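Long-range contacts in ectonucleotide pyrophosphatase/phosphodiesterase family member 5 (Mus musculus, PDB 5VEO), which probably hydrolyses phosphodiester bonds in nucleotide-containing substrates, and is captured here as an inactive variant holding AMP beside its zinc ions: residues G121-P126 / G169-E174; Y139-N144 / I157-A162; F349-M354 / V381-S386. The protein carries 1 engineered substitution. All coordinates share one frame; numbering follows the deposited sequence.

Interaction 1 of 3, residues G121-P126 / G169-E174. With AMP (adenosine monophosphate), chain Q.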
# COMPACT_ATOMS: atom_id res chain seq x y z
N GLY A 121 -6.54 17.12 -1.81
CA GLY A 121 -7.80 16.42 -1.92
C GLY A 121 -7.60 14.92 -1.97
O GLY A 121 -6.62 14.46 -2.56
N ALA A 122 -8.50 14.17 -1.36
CA ALA A 122 -8.37 12.72 -1.29
C ALA A 122 -9.72 12.07 -1.50
O ALA A 122 -10.71 12.43 -0.84
CB ALA A 122 -7.79 12.28 0.04
N ALA A 123 -9.76 11.11 -2.42
CA ALA A 123 -10.95 10.36 -2.77
C ALA A 123 -10.68 8.89 -2.45
O ALA A 123 -10.22 8.12 -3.31
CB ALA A 123 -11.30 10.59 -4.21
N MET A 124 -10.91 8.53 -1.19
CA MET A 124 -10.89 7.18 -0.61
C MET A 124 -9.48 6.65 -0.34
O MET A 124 -9.33 5.45 -0.03
CB MET A 124 -11.66 6.18 -1.48
CG MET A 124 -13.06 6.66 -1.84
SD MET A 124 -13.99 7.15 -0.38
CE MET A 124 -15.63 7.36 -1.09
N TRP A 125 -8.48 7.51 -0.36
CA TRP A 125 -7.11 7.09 -0.06
C TRP A 125 -6.98 6.65 1.40
O TRP A 125 -7.44 7.37 2.30
CB TRP A 125 -6.16 8.25 -0.34
CG TRP A 125 -4.71 7.90 -0.17
CD1 TRP A 125 -3.97 7.92 0.97
CD2 TRP A 125 -3.83 7.49 -1.21
NE1 TRP A 125 -2.68 7.53 0.71
CE2 TRP A 125 -2.56 7.28 -0.63
CE3 TRP A 125 -3.98 7.29 -2.58
CZ2 TRP A 125 -1.46 6.86 -1.39
CZ3 TRP A 125 -2.89 6.89 -3.32
CH2 TRP A 125 -1.65 6.67 -2.72
N PRO A 126 -6.34 5.52 1.68
CA PRO A 126 -6.19 5.05 3.07
C PRO A 126 -5.65 6.11 4.03
O PRO A 126 -4.61 6.73 3.80
CB PRO A 126 -5.21 3.88 2.92
CG PRO A 126 -5.58 3.32 1.60
CD PRO A 126 -5.85 4.51 0.72
N GLY A 169 -3.68 15.73 -5.31
CA GLY A 169 -4.82 14.84 -5.18
C GLY A 169 -4.41 13.39 -5.03
O GLY A 169 -3.36 12.97 -5.53
N PHE A 170 -5.24 12.63 -4.32
CA PHE A 170 -5.06 11.20 -4.09
C PHE A 170 -6.35 10.48 -4.45
O PHE A 170 -7.42 10.85 -3.96
CB PHE A 170 -4.71 10.89 -2.63
CG PHE A 170 -3.39 11.42 -2.22
CD1 PHE A 170 -2.24 10.67 -2.46
CD2 PHE A 170 -3.27 12.67 -1.64
CE1 PHE A 170 -0.99 11.15 -2.11
CE2 PHE A 170 -2.02 13.16 -1.28
CZ PHE A 170 -0.88 12.40 -1.53
N LEU A 171 -6.25 9.47 -5.30
CA LEU A 171 -7.39 8.71 -5.79
C LEU A 171 -7.10 7.23 -5.58
O LEU A 171 -6.02 6.76 -5.95
CB LEU A 171 -7.65 9.01 -7.27
CG LEU A 171 -8.67 8.19 -8.04
CD1 LEU A 171 -10.05 8.37 -7.45
CD2 LEU A 171 -8.66 8.53 -9.54
N TYR A 172 -8.05 6.52 -4.99
CA TYR A 172 -7.88 5.12 -4.62
C TYR A 172 -9.03 4.30 -5.19
O TYR A 172 -10.20 4.72 -5.16
CB TYR A 172 -7.81 5.00 -3.10
CG TYR A 172 -7.80 3.60 -2.55
CD1 TYR A 172 -6.65 2.82 -2.59
CD2 TYR A 172 -8.94 3.05 -2.02
CE1 TYR A 172 -6.64 1.54 -2.08
CE2 TYR A 172 -8.95 1.77 -1.53
CZ TYR A 172 -7.80 1.01 -1.57
OH TYR A 172 -7.84 -0.26 -1.07
N TRP A 173 -8.69 3.09 -5.66
CA TRP A 173 -9.66 2.12 -6.14
C TRP A 173 -9.26 0.73 -5.64
O TRP A 173 -8.06 0.43 -5.58
CB TRP A 173 -9.75 2.15 -7.67
CG TRP A 173 -10.83 1.31 -8.28
CD1 TRP A 173 -10.67 0.28 -9.17
CD2 TRP A 173 -12.24 1.44 -8.08
NE1 TRP A 173 -11.89 -0.22 -9.54
CE2 TRP A 173 -12.87 0.47 -8.87
CE3 TRP A 173 -13.03 2.29 -7.29
CZ2 TRP A 173 -14.25 0.31 -8.90
CZ3 TRP A 173 -14.40 2.14 -7.33
CH2 TRP A 173 -15.00 1.15 -8.12
N GLU A 174 -10.25 -0.11 -5.29
CA GLU A 174 -10.02 -1.37 -4.59
C GLU A 174 -9.67 -2.54 -5.51
O GLU A 174 -9.30 -3.62 -5.01
CB GLU A 174 -11.25 -1.74 -3.76
CG GLU A 174 -11.55 -0.76 -2.63
CD GLU A 174 -12.28 0.51 -3.05
OE1 GLU A 174 -12.40 1.42 -2.19
OE2 GLU A 174 -12.77 0.59 -4.21
P AMP Q . -5.18 -4.92 1.37
O1P AMP Q . -4.11 -4.96 2.41
O2P AMP Q . -5.78 -6.31 1.11
O3P AMP Q . -4.73 -4.28 0.06
O5' AMP Q . -6.38 -4.00 1.91
C5' AMP Q . -7.26 -3.38 0.96
C4' AMP Q . -8.68 -3.28 1.42
O4' AMP Q . -8.78 -2.24 2.39
C3' AMP Q . -9.66 -2.88 0.31
O3' AMP Q . -10.45 -3.99 -0.08
C2' AMP Q . -10.54 -1.79 0.92
O2' AMP Q . -11.92 -2.01 0.81
C1' AMP Q . -10.10 -1.76 2.37
N9 AMP Q . -10.11 -0.44 2.94
C8 AMP Q . -9.36 0.62 2.59
N7 AMP Q . -9.65 1.68 3.38
C5 AMP Q . -10.60 1.25 4.25
C6 AMP Q . -11.36 1.83 5.38
N6 AMP Q . -11.16 3.12 5.73
N1 AMP Q . -12.25 1.06 6.03
C2 AMP Q . -12.47 -0.23 5.70
N3 AMP Q . -11.82 -0.84 4.70
C4 AMP Q . -10.90 -0.14 3.96

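Interaction 2 of 3, residues Y139-N144 / I157-A162. With AMP (adenosine monophosphate), chain Q; NAG (2-acetamido-2-deoxy-beta-D-glucopyranose), chain I.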
# COMPACT_ATOMS: atom_id res chain seq x y z
N TYR A 139 -9.87 18.74 1.28
CA TYR A 139 -11.07 18.07 0.80
C TYR A 139 -10.86 16.57 0.91
O TYR A 139 -9.80 16.06 0.52
CB TYR A 139 -11.38 18.39 -0.66
CG TYR A 139 -11.42 19.87 -1.05
CD1 TYR A 139 -12.58 20.60 -0.89
CD2 TYR A 139 -10.33 20.49 -1.63
CE1 TYR A 139 -12.64 21.93 -1.26
CE2 TYR A 139 -10.38 21.84 -2.01
CZ TYR A 139 -11.55 22.54 -1.82
OH TYR A 139 -11.62 23.88 -2.20
N TYR A 140 -11.87 15.85 1.39
CA TYR A 140 -11.78 14.40 1.43
C TYR A 140 -13.17 13.79 1.47
O TYR A 140 -14.16 14.45 1.83
CB TYR A 140 -10.96 13.92 2.64
CG TYR A 140 -11.63 14.14 3.97
CD1 TYR A 140 -12.43 13.16 4.53
CD2 TYR A 140 -11.46 15.33 4.66
CE1 TYR A 140 -13.06 13.37 5.76
CE2 TYR A 140 -12.10 15.55 5.89
CZ TYR A 140 -12.89 14.57 6.43
OH TYR A 140 -13.52 14.79 7.64
N LEU A 141 -13.24 12.54 1.11
CA LEU A 141 -14.45 11.75 1.20
C LEU A 141 -14.38 10.77 2.37
O LEU A 141 -13.38 10.06 2.51
CB LEU A 141 -14.69 10.96 -0.09
CG LEU A 141 -14.63 11.74 -1.42
CD1 LEU A 141 -14.89 10.82 -2.62
CD2 LEU A 141 -15.61 12.92 -1.41
N PRO A 142 -15.40 10.67 3.21
CA PRO A 142 -15.47 9.54 4.14
C PRO A 142 -15.37 8.22 3.39
O PRO A 142 -16.00 8.04 2.35
CB PRO A 142 -16.85 9.72 4.79
CG PRO A 142 -17.13 11.17 4.64
CD PRO A 142 -16.61 11.49 3.28
N TYR A 143 -14.55 7.30 3.89
CA TYR A 143 -14.31 6.08 3.12
C TYR A 143 -15.62 5.33 2.91
O TYR A 143 -16.38 5.06 3.85
CB TYR A 143 -13.30 5.15 3.79
CG TYR A 143 -13.06 3.96 2.89
CD1 TYR A 143 -13.67 2.74 3.12
CD2 TYR A 143 -12.29 4.09 1.74
CE1 TYR A 143 -13.47 1.66 2.28
CE2 TYR A 143 -12.09 3.02 0.87
CZ TYR A 143 -12.71 1.81 1.14
OH TYR A 143 -12.51 0.74 0.29
N ASN A 144 -15.86 4.95 1.66
CA ASN A 144 -17.05 4.19 1.31
C ASN A 144 -16.74 3.44 0.02
O ASN A 144 -16.67 4.04 -1.05
CB ASN A 144 -18.26 5.10 1.16
CG ASN A 144 -19.54 4.33 0.96
OD1 ASN A 144 -19.54 3.27 0.34
ND2 ASN A 144 -20.65 4.84 1.50
N ILE A 157 -11.59 15.86 -10.01
CA ILE A 157 -11.56 16.87 -11.07
C ILE A 157 -12.16 18.17 -10.55
O ILE A 157 -11.64 19.26 -10.81
CB ILE A 157 -12.33 16.37 -12.31
CG1 ILE A 157 -11.70 15.10 -12.94
CG2 ILE A 157 -12.46 17.51 -13.36
CD1 ILE A 157 -10.47 15.31 -13.63
N GLU A 158 -13.26 18.06 -9.81
CA GLU A 158 -13.87 19.23 -9.17
C GLU A 158 -12.88 19.96 -8.27
O GLU A 158 -12.78 21.19 -8.30
CB GLU A 158 -15.09 18.80 -8.37
CG GLU A 158 -16.24 18.40 -9.22
CD GLU A 158 -17.31 17.65 -8.45
OE1 GLU A 158 -17.27 17.64 -7.19
OE2 GLU A 158 -18.20 17.07 -9.12
N TRP A 159 -12.13 19.21 -7.47
CA TRP A 159 -11.20 19.83 -6.54
C TRP A 159 -10.03 20.51 -7.26
O TRP A 159 -9.57 21.57 -6.83
CB TRP A 159 -10.71 18.80 -5.53
CG TRP A 159 -11.82 18.26 -4.66
CD1 TRP A 159 -13.01 18.87 -4.34
CD2 TRP A 159 -11.84 16.99 -4.02
NE1 TRP A 159 -13.74 18.06 -3.52
CE2 TRP A 159 -13.05 16.89 -3.33
CE3 TRP A 159 -10.93 15.93 -3.98
CZ2 TRP A 159 -13.38 15.76 -2.57
CZ3 TRP A 159 -11.26 14.81 -3.25
CH2 TRP A 159 -12.47 14.74 -2.55
N PHE A 160 -9.53 19.90 -8.35
CA PHE A 160 -8.44 20.52 -9.10
C PHE A 160 -8.88 21.82 -9.79
O PHE A 160 -8.01 22.62 -10.18
CB PHE A 160 -7.88 19.58 -10.16
CG PHE A 160 -6.77 18.68 -9.66
CD1 PHE A 160 -5.55 19.22 -9.29
CD2 PHE A 160 -6.95 17.32 -9.59
CE1 PHE A 160 -4.52 18.40 -8.85
CE2 PHE A 160 -5.91 16.49 -9.14
CZ PHE A 160 -4.72 17.04 -8.76
N THR A 161 -10.18 22.00 -9.98
CA THR A 161 -10.72 23.16 -10.70
C THR A 161 -11.62 24.02 -9.83
O THR A 161 -12.34 24.90 -10.34
CB THR A 161 -11.49 22.69 -11.93
OG1 THR A 161 -12.60 21.87 -11.52
CG2 THR A 161 -10.55 21.93 -12.88
N ALA A 162 -11.56 23.82 -8.52
CA ALA A 162 -12.43 24.52 -7.59
C ALA A 162 -12.05 25.99 -7.47
O ALA A 162 -10.95 26.42 -7.84
CB ALA A 162 -12.38 23.86 -6.21
P AMP Q . -5.18 -4.92 1.37
O1P AMP Q . -4.11 -4.96 2.41
O2P AMP Q . -5.78 -6.31 1.11
O3P AMP Q . -4.73 -4.28 0.06
O5' AMP Q . -6.38 -4.00 1.91
C5' AMP Q . -7.26 -3.38 0.96
C4' AMP Q . -8.68 -3.28 1.42
O4' AMP Q . -8.78 -2.24 2.39
C3' AMP Q . -9.66 -2.88 0.31
O3' AMP Q . -10.45 -3.99 -0.08
C2' AMP Q . -10.54 -1.79 0.92
O2' AMP Q . -11.92 -2.01 0.81
C1' AMP Q . -10.10 -1.76 2.37
N9 AMP Q . -10.11 -0.44 2.94
C8 AMP Q . -9.36 0.62 2.59
N7 AMP Q . -9.65 1.68 3.38
C5 AMP Q . -10.60 1.25 4.25
C6 AMP Q . -11.36 1.83 5.38
N6 AMP Q . -11.16 3.12 5.73
N1 AMP Q . -12.25 1.06 6.03
C2 AMP Q . -12.47 -0.23 5.70
N3 AMP Q . -11.82 -0.84 4.70
C4 AMP Q . -10.90 -0.14 3.96
C1 NAG I . -21.90 4.15 1.37
C2 NAG I . -22.76 4.32 2.62
C3 NAG I . -23.97 3.43 2.52
C4 NAG I . -24.77 3.78 1.27
C5 NAG I . -23.92 3.84 -0.01
C6 NAG I . -24.68 4.56 -1.10
C7 NAG I . -22.07 4.78 4.93
C8 NAG I . -21.24 4.31 6.09
N2 NAG I . -22.01 4.03 3.83
O3 NAG I . -24.80 3.64 3.66
O4 NAG I . -25.79 2.81 1.08
O5 NAG I . -22.67 4.53 0.19
O6 NAG I . -23.85 5.19 -2.07
O7 NAG I . -22.75 5.80 5.00

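Interaction 3 of 3, residues F349-M354 / V381-S386. With NAG (2-acetamido-2-deoxy-beta-D-glucopyranose), chain G.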
# COMPACT_ATOMS: atom_id res chain seq x y z
N PHE A 349 9.96 6.92 -21.50
CA PHE A 349 11.15 6.59 -20.74
C PHE A 349 10.87 5.43 -19.79
O PHE A 349 9.86 5.44 -19.07
CB PHE A 349 11.64 7.80 -19.94
CG PHE A 349 12.83 7.50 -19.06
CD1 PHE A 349 14.07 7.20 -19.61
CD2 PHE A 349 12.70 7.52 -17.68
CE1 PHE A 349 15.16 6.94 -18.80
CE2 PHE A 349 13.79 7.28 -16.87
CZ PHE A 349 15.02 6.96 -17.43
N THR A 350 11.77 4.46 -19.77
CA THR A 350 11.66 3.32 -18.87
C THR A 350 12.90 3.24 -18.00
O THR A 350 14.03 3.27 -18.50
CB THR A 350 11.48 2.01 -19.64
OG1 THR A 350 10.36 2.13 -20.50
CG2 THR A 350 11.24 0.84 -18.67
N LYS A 351 12.66 3.10 -16.71
CA LYS A 351 13.67 2.97 -15.68
C LYS A 351 13.54 1.59 -15.03
O LYS A 351 12.43 1.09 -14.83
CB LYS A 351 13.46 4.08 -14.65
CG LYS A 351 14.33 4.03 -13.48
CD LYS A 351 14.14 5.29 -12.71
CE LYS A 351 14.72 5.15 -11.36
NZ LYS A 351 16.14 5.44 -11.35
N GLU A 352 14.67 0.98 -14.65
CA GLU A 352 14.59 -0.39 -14.16
C GLU A 352 13.96 -0.48 -12.76
O GLU A 352 13.11 -1.34 -12.53
CB GLU A 352 15.95 -1.06 -14.17
CG GLU A 352 15.94 -2.46 -13.59
CD GLU A 352 14.98 -3.43 -14.29
OE1 GLU A 352 14.61 -3.20 -15.47
OE2 GLU A 352 14.61 -4.44 -13.64
N ALA A 353 14.38 0.38 -11.82
CA ALA A 353 14.01 0.15 -10.42
C ALA A 353 13.88 1.42 -9.60
O ALA A 353 14.52 2.44 -9.89
CB ALA A 353 15.05 -0.75 -9.73
N MET A 354 13.08 1.33 -8.55
CA MET A 354 12.97 2.39 -7.56
C MET A 354 12.50 1.77 -6.26
O MET A 354 12.01 0.64 -6.23
CB MET A 354 12.02 3.49 -8.04
CG MET A 354 10.56 3.18 -7.85
SD MET A 354 9.41 4.49 -8.43
CE MET A 354 9.54 5.78 -7.21
N VAL A 381 15.47 9.09 -7.97
CA VAL A 381 14.39 9.18 -8.94
C VAL A 381 14.45 10.44 -9.80
O VAL A 381 13.57 10.66 -10.63
CB VAL A 381 13.01 9.06 -8.24
CG1 VAL A 381 12.84 7.65 -7.71
CG2 VAL A 381 12.87 10.05 -7.12
N GLN A 382 15.51 11.24 -9.66
CA GLN A 382 15.60 12.47 -10.44
C GLN A 382 15.60 12.20 -11.94
O GLN A 382 15.15 13.05 -12.72
CB GLN A 382 16.84 13.27 -10.04
CG GLN A 382 18.15 12.57 -10.30
CD GLN A 382 19.35 13.44 -9.94
OE1 GLN A 382 19.25 14.66 -9.91
NE2 GLN A 382 20.47 12.80 -9.64
N ASP A 383 16.05 11.01 -12.38
CA ASP A 383 16.08 10.74 -13.82
C ASP A 383 14.71 10.51 -14.43
O ASP A 383 14.61 10.41 -15.66
CB ASP A 383 16.99 9.55 -14.14
CG ASP A 383 16.68 8.30 -13.33
OD1 ASP A 383 16.05 8.37 -12.26
OD2 ASP A 383 17.11 7.21 -13.76
N LEU A 384 13.63 10.44 -13.62
CA LEU A 384 12.30 10.41 -14.20
C LEU A 384 11.85 11.77 -14.73
O LEU A 384 10.90 11.83 -15.51
CB LEU A 384 11.29 9.94 -13.14
CG LEU A 384 11.48 8.53 -12.63
CD1 LEU A 384 10.55 8.28 -11.42
CD2 LEU A 384 11.22 7.52 -13.75
N LEU A 385 12.52 12.84 -14.33
CA LEU A 385 12.03 14.19 -14.56
C LEU A 385 12.60 14.79 -15.84
O LEU A 385 13.75 14.53 -16.21
CB LEU A 385 12.38 15.08 -13.37
CG LEU A 385 11.76 14.64 -12.03
CD1 LEU A 385 12.10 15.60 -10.91
CD2 LEU A 385 10.26 14.51 -12.16
N SER A 386 11.76 15.56 -16.54
CA SER A 386 12.18 16.24 -17.77
C SER A 386 13.17 17.36 -17.47
O SER A 386 13.12 17.95 -16.39
CB SER A 386 10.95 16.80 -18.50
OG SER A 386 10.17 17.60 -17.62
C1 NAG G . 16.75 1.48 -2.55
C2 NAG G . 17.78 1.88 -3.63
C3 NAG G . 19.16 1.29 -3.33
C4 NAG G . 19.58 1.59 -1.90
C5 NAG G . 18.51 1.10 -0.94
C6 NAG G . 18.85 1.38 0.50
C7 NAG G . 16.85 2.35 -5.84
C8 NAG G . 16.46 1.77 -7.17
N2 NAG G . 17.36 1.49 -4.96
O3 NAG G . 20.11 1.84 -4.22
O4 NAG G . 20.81 0.94 -1.59
O5 NAG G . 17.28 1.78 -1.22
O6 NAG G . 18.65 2.75 0.83
O7 NAG G . 16.66 3.55 -5.56

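Interaction 1 of 3, residues G121-P126 / G169-E174
Three backbone hydrogen bonds join Gly121-Ala123 to the parallel strand Gly169-Trp173. Phe170 anchors the pairing with both of its peptide atoms. Its N donates to Gly121 O at 2.9 Å, in the plane of that carbonyl, and its O receives Ala123 N at 2.8 Å in the straightest bond of the set (167° at the hydrogen). Tyr172 N then closes on Ala123 O over a longer 3.2 Å.

The aromatic contacts gather where strand 120-123 ends. Trp125, its CG anti to the backbone N, lays the indole against Phe170, so that the phenyl edge, led by CD1, meets one indole face. The five-membered ring and the phenyl ring have centroids 4.9 Å apart and planes at 55°, an edge-to-face pair. Pro126 CD lies over the opposite indole face, and it also makes a CH-pi contact with the ring of Tyr172, 4.0 Å from the ring centroid.

The polar end of Tyr172 leaves this apolar group: OH hydrogen-bonds to the zinc ligand Asp22 and lies 3.5 Å from AMP C3'. Main-chain pairing and ring packing together probably fix the direction of a tyrosine whose hydroxyl is a second-shell partner of the metal site and lines the nucleotide pocket.

Interaction 2 of 3, residues Y139-N144 / I157-A162
An edge strand of the central sheet and one wall of the AMP pocket share the short segment Tyr139-Asn144, and the C-terminal end of helix 149-160 packs against its strand end. Trp159 carries the contact. Tyr139 CB sits over the centre of the indole face, in a CH-pi contact 3.6 Å from the centroid of the five-membered ring. The tyrosine ring continues outward as an offset stack on that same five-membered ring, with planes only 12° apart and centroids separated by 4.4 Å. The two side chains run past each other in opposite directions, which brings the phenol end of Tyr139 toward Ala162, where Tyr139 OH is 4.1 Å from Ala162 CB and hydrogen-bonds to the backbone O of Asp164. Leu141 approaches from another side, its CD2 at the edge of the six-membered ring, 3.8 Å from Trp159 CZ2. An alanine in place of Trp159 would remove the stacked surface and would probably leave Tyr139 and Leu141 poorly packed against the helix. Past the packed residues, Tyr143 lays one ring face on the adenine, with AMP C5 above it, and its OH accepts a hydrogen bond from AMP O2' at 2.9 Å. The next residue, Asn144, is glycosylated through ND2. Helix 149-160 links strand 139-140 to the parallel strand 168-173, with strand 120-123 lying between them, so the stack joins the first strand and the helix of a beta-alpha-beta crossover in the alkaline phosphatase-like alpha/beta core.

Interaction 3 of 3, residues F349-M354 / V381-S386
Strand 349-355 turns a corner at Glu352 and faces the helix-like turn 382-384 that follows Val381, the nearest CA atoms, of Met354 and Val381, standing 7.1 Å apart, and no backbone hydrogen bond joins the two segments. Within the turn, Leu384 N donates to Val381 O at 3.0 Å.

Lys351 makes the polar link. Its chain runs extended from the backbone and bends only at the last torsion (chi4 85°), which sets NZ astride the carboxylate of Asp383, 3.1 Å from both OD1 and OD2. Each oxygen offers its syn lone pair, and the backbone O of Asn380 grips the same ammonium, so three acceptors hold one charge.

Apolar atoms flank this salt bridge. Leu384 CD2 meets Lys351 CD at 3.8 Å and also touches the edge of the Phe349 ring, whose CE2 is 3.5 Å from Asp383 O. At the far end Met354, bent at chi3, brings CE to 3.8 Å from Val381 CG1.

Strand 45-51 adjoins strand 349-355 in the sheet and packs on Phe349, Met354 and Leu384. Phe338 of strand 338-341 touches Met354 and Leu384, while Leu362 of helix 359-366 touches Val381, so the turn is seated between that helix and the edge of the sheet.

Interactions 1 and 2 form one continuous unit, their centres about 9 Å apart, with interaction 2 nested inside the chain loop that interaction 1 closes. Ala122 N and Tyr139 O, 3.0 Å apart, probably hydrogen-bond between neighbouring strands, and Ala122 O packs on Trp159 CH2 at 3.4 Å. They converge at AMP, where Glu174 OE1 lies 2.6 Å from Tyr143 OH, a probable hydrogen bond that joins the two contacts beside the ribose O2' of AMP. Interaction 3 belongs to the same sheet but at its other margin, its centre about 24 Å from that of interaction 1 and about 29 Å from that of interaction 2. It touches neither, and its carbohydrate neighbour is a protein-attached glycan.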